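Local coordinates for response regulator receiver domain protein (CheY) (Rhodospirillum rubrum, PDB 3HEB) that probably acts as a phosphorylation-dependent switch in two-component signalling, as expected of a CheY-like receiver domain with a predicted phospho-accepting aspartate, at residues D76-V81 and Y108-N113. Residues are numbered along the deposited sequence; the frame is centred on the assembly and turned at random.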
loop_
_atom_site.group_PDB
_atom_site.type_symbol
_atom_site.label_atom_id
_atom_site.label_comp_id
_atom_site.label_asym_id
_atom_site.label_seq_id
_atom_site.Cartn_x
_atom_site.Cartn_y
_atom_site.Cartn_z
ATOM N N ASP A 76 11.856 -11.072 7.674
ATOM C CA ASP A 76 11.386 -11.656 8.918
ATOM C C ASP A 76 10.761 -10.622 9.848
ATOM O O ASP A 76 9.900 -10.952 10.662
ATOM C CB ASP A 76 12.527 -12.406 9.594
ATOM C CG ASP A 76 12.903 -13.657 8.828
ATOM O OD1 ASP A 76 12.002 -14.479 8.569
ATOM O OD2 ASP A 76 14.083 -13.823 8.479
ATOM N N ILE A 77 11.182 -9.367 9.725
ATOM C CA ILE A 77 10.597 -8.312 10.540
ATOM C C ILE A 77 9.155 -8.176 10.041
ATOM O O ILE A 77 8.219 -8.092 10.831
ATOM C CB ILE A 77 11.346 -6.958 10.358
ATOM C CG1 ILE A 77 12.764 -7.061 10.940
ATOM C CG2 ILE A 77 10.572 -5.842 11.038
ATOM C CD1 ILE A 77 13.572 -5.780 10.870
ATOM N N LEU A 78 9.002 -8.186 8.718
ATOM C CA LEU A 78 7.708 -8.078 8.041
ATOM C C LEU A 78 6.787 -9.203 8.497
ATOM O O LEU A 78 5.627 -8.971 8.832
ATOM C CB LEU A 78 7.907 -8.185 6.522
ATOM C CG LEU A 78 6.857 -7.723 5.502
ATOM C CD1 LEU A 78 7.128 -8.454 4.194
ATOM C CD2 LEU A 78 5.452 -8.014 5.951
ATOM N N LYS A 79 7.311 -10.428 8.495
ATOM C CA LYS A 79 6.530 -11.587 8.896
ATOM C C LYS A 79 6.012 -11.438 10.315
ATOM O O LYS A 79 4.853 -11.734 10.591
ATOM C CB LYS A 79 7.368 -12.866 8.788
ATOM C CG LYS A 79 6.672 -14.099 9.346
ATOM C CD LYS A 79 7.399 -15.401 8.995
ATOM C CE LYS A 79 7.194 -15.772 7.527
ATOM N NZ LYS A 79 7.855 -17.057 7.120
ATOM N N LEU A 80 6.877 -10.974 11.211
ATOM C CA LEU A 80 6.514 -10.791 12.616
ATOM C C LEU A 80 5.500 -9.683 12.836
ATOM O O LEU A 80 4.616 -9.806 13.678
ATOM C CB LEU A 80 7.765 -10.496 13.445
ATOM C CG LEU A 80 8.842 -11.583 13.493
ATOM C CD1 LEU A 80 9.964 -11.132 14.412
ATOM C CD2 LEU A 80 8.246 -12.895 14.004
ATOM N N VAL A 81 5.639 -8.598 12.078
ATOM C CA VAL A 81 4.747 -7.447 12.182
ATOM C C VAL A 81 3.340 -7.761 11.697
ATOM O O VAL A 81 2.360 -7.338 12.317
ATOM C CB VAL A 81 5.273 -6.252 11.345
ATOM C CG1 VAL A 81 4.242 -5.121 11.340
ATOM C CG2 VAL A 81 6.593 -5.763 11.905
ATOM N N TYR A 108 4.808 -9.340 -0.514
ATOM C CA TYR A 108 3.371 -9.166 -0.569
ATOM C C TYR A 108 2.680 -10.378 0.076
ATOM O O TYR A 108 1.731 -10.218 0.841
ATOM C CB TYR A 108 2.912 -8.969 -2.016
ATOM C CG TYR A 108 3.195 -7.581 -2.550
ATOM C CD1 TYR A 108 4.214 -7.352 -3.481
ATOM C CD2 TYR A 108 2.433 -6.491 -2.133
ATOM C CE1 TYR A 108 4.456 -6.066 -3.991
ATOM C CE2 TYR A 108 2.668 -5.205 -2.626
ATOM C CZ TYR A 108 3.676 -4.999 -3.557
ATOM O OH TYR A 108 3.894 -3.734 -4.055
ATOM N N ASP A 109 3.159 -11.584 -0.216
ATOM C CA ASP A 109 2.556 -12.766 0.382
ATOM C C ASP A 109 2.694 -12.670 1.888
ATOM O O ASP A 109 1.782 -13.048 2.612
ATOM C CB ASP A 109 3.216 -14.053 -0.120
ATOM C CG ASP A 109 2.910 -14.337 -1.585
ATOM O OD1 ASP A 109 1.936 -13.757 -2.132
ATOM O OD2 ASP A 109 3.640 -15.153 -2.184
ATOM N N LEU A 110 3.831 -12.155 2.355
ATOM C CA LEU A 110 4.064 -11.989 3.790
ATOM C C LEU A 110 3.243 -10.850 4.387
ATOM O O LEU A 110 3.237 -10.668 5.602
ATOM C CB LEU A 110 5.545 -11.731 4.087
ATOM C CG LEU A 110 6.487 -12.871 4.496
ATOM C CD1 LEU A 110 5.714 -14.182 4.691
ATOM C CD2 LEU A 110 7.582 -13.016 3.446
ATOM N N GLY A 111 2.586 -10.067 3.530
ATOM C CA GLY A 111 1.747 -8.974 4.010
ATOM C C GLY A 111 2.172 -7.526 3.810
ATOM O O GLY A 111 1.518 -6.622 4.334
ATOM N N ALA A 112 3.244 -7.282 3.072
ATOM C CA ALA A 112 3.685 -5.908 2.846
ATOM C C ALA A 112 2.596 -5.148 2.102
ATOM O O ALA A 112 1.992 -5.674 1.166
ATOM C CB ALA A 112 4.968 -5.893 2.038
ATOM N N ASN A 113 2.344 -3.913 2.521
ATOM C CA ASN A 113 1.321 -3.093 1.876
ATOM C C ASN A 113 1.805 -2.569 0.536
ATOM O O ASN A 113 1.038 -2.468 -0.417
ATOM C CB ASN A 113 0.954 -1.898 2.760
ATOM C CG ASN A 113 0.247 -2.314 4.040
ATOM O OD1 ASN A 113 -0.989 -2.243 4.150
ATOM N ND2 ASN A 113 1.028 -2.766 5.017
#
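K79 and L110 bring the two backbones closest, with their CA atoms 5.7 Å apart. Residues 76-81 are helical and belong to helix 74-83. Residues 108-113 run from the last turn of helix 101-109 through the turn that leads to strand 114-117. Both helices belong to the (βα)5 receiver fold of the CheY family, built on a five-stranded parallel sheet. The turn is a Schellman motif. G111 takes a positive phi of 109°, and G111 N bonds to Y108 O at 2.8 Å.

On the helix side L78 makes most of the contact. Its CG lies anti to the backbone N (chi1 -162°), and its two methyls split the work. CD1 packs on L110 CB at 3.6 Å and also meets A112 CB at 4.0 Å. CD2 rests against the backbone of the turn, 3.5 Å from L110 O and 3.7 Å from A112 N. L78 and A112 are both buried and both touch C107 of helix 101-109. A112 also packs on I94 of strand 92-96, which ties the turn to the sheet. An alanine in place of L78 would probably open a gap against the turn and leave L110 CB and A112 CB without this apolar partner.

The side chains meet through carbon atoms alone, and at its outer side the contact is only partly buried. There K79 crosses the end of L110. The lysine touches through its aliphatic chain, not through its amine. The chain bends at chi3 (-74°), and K79 CE lies 3.6 Å from L110 CD1.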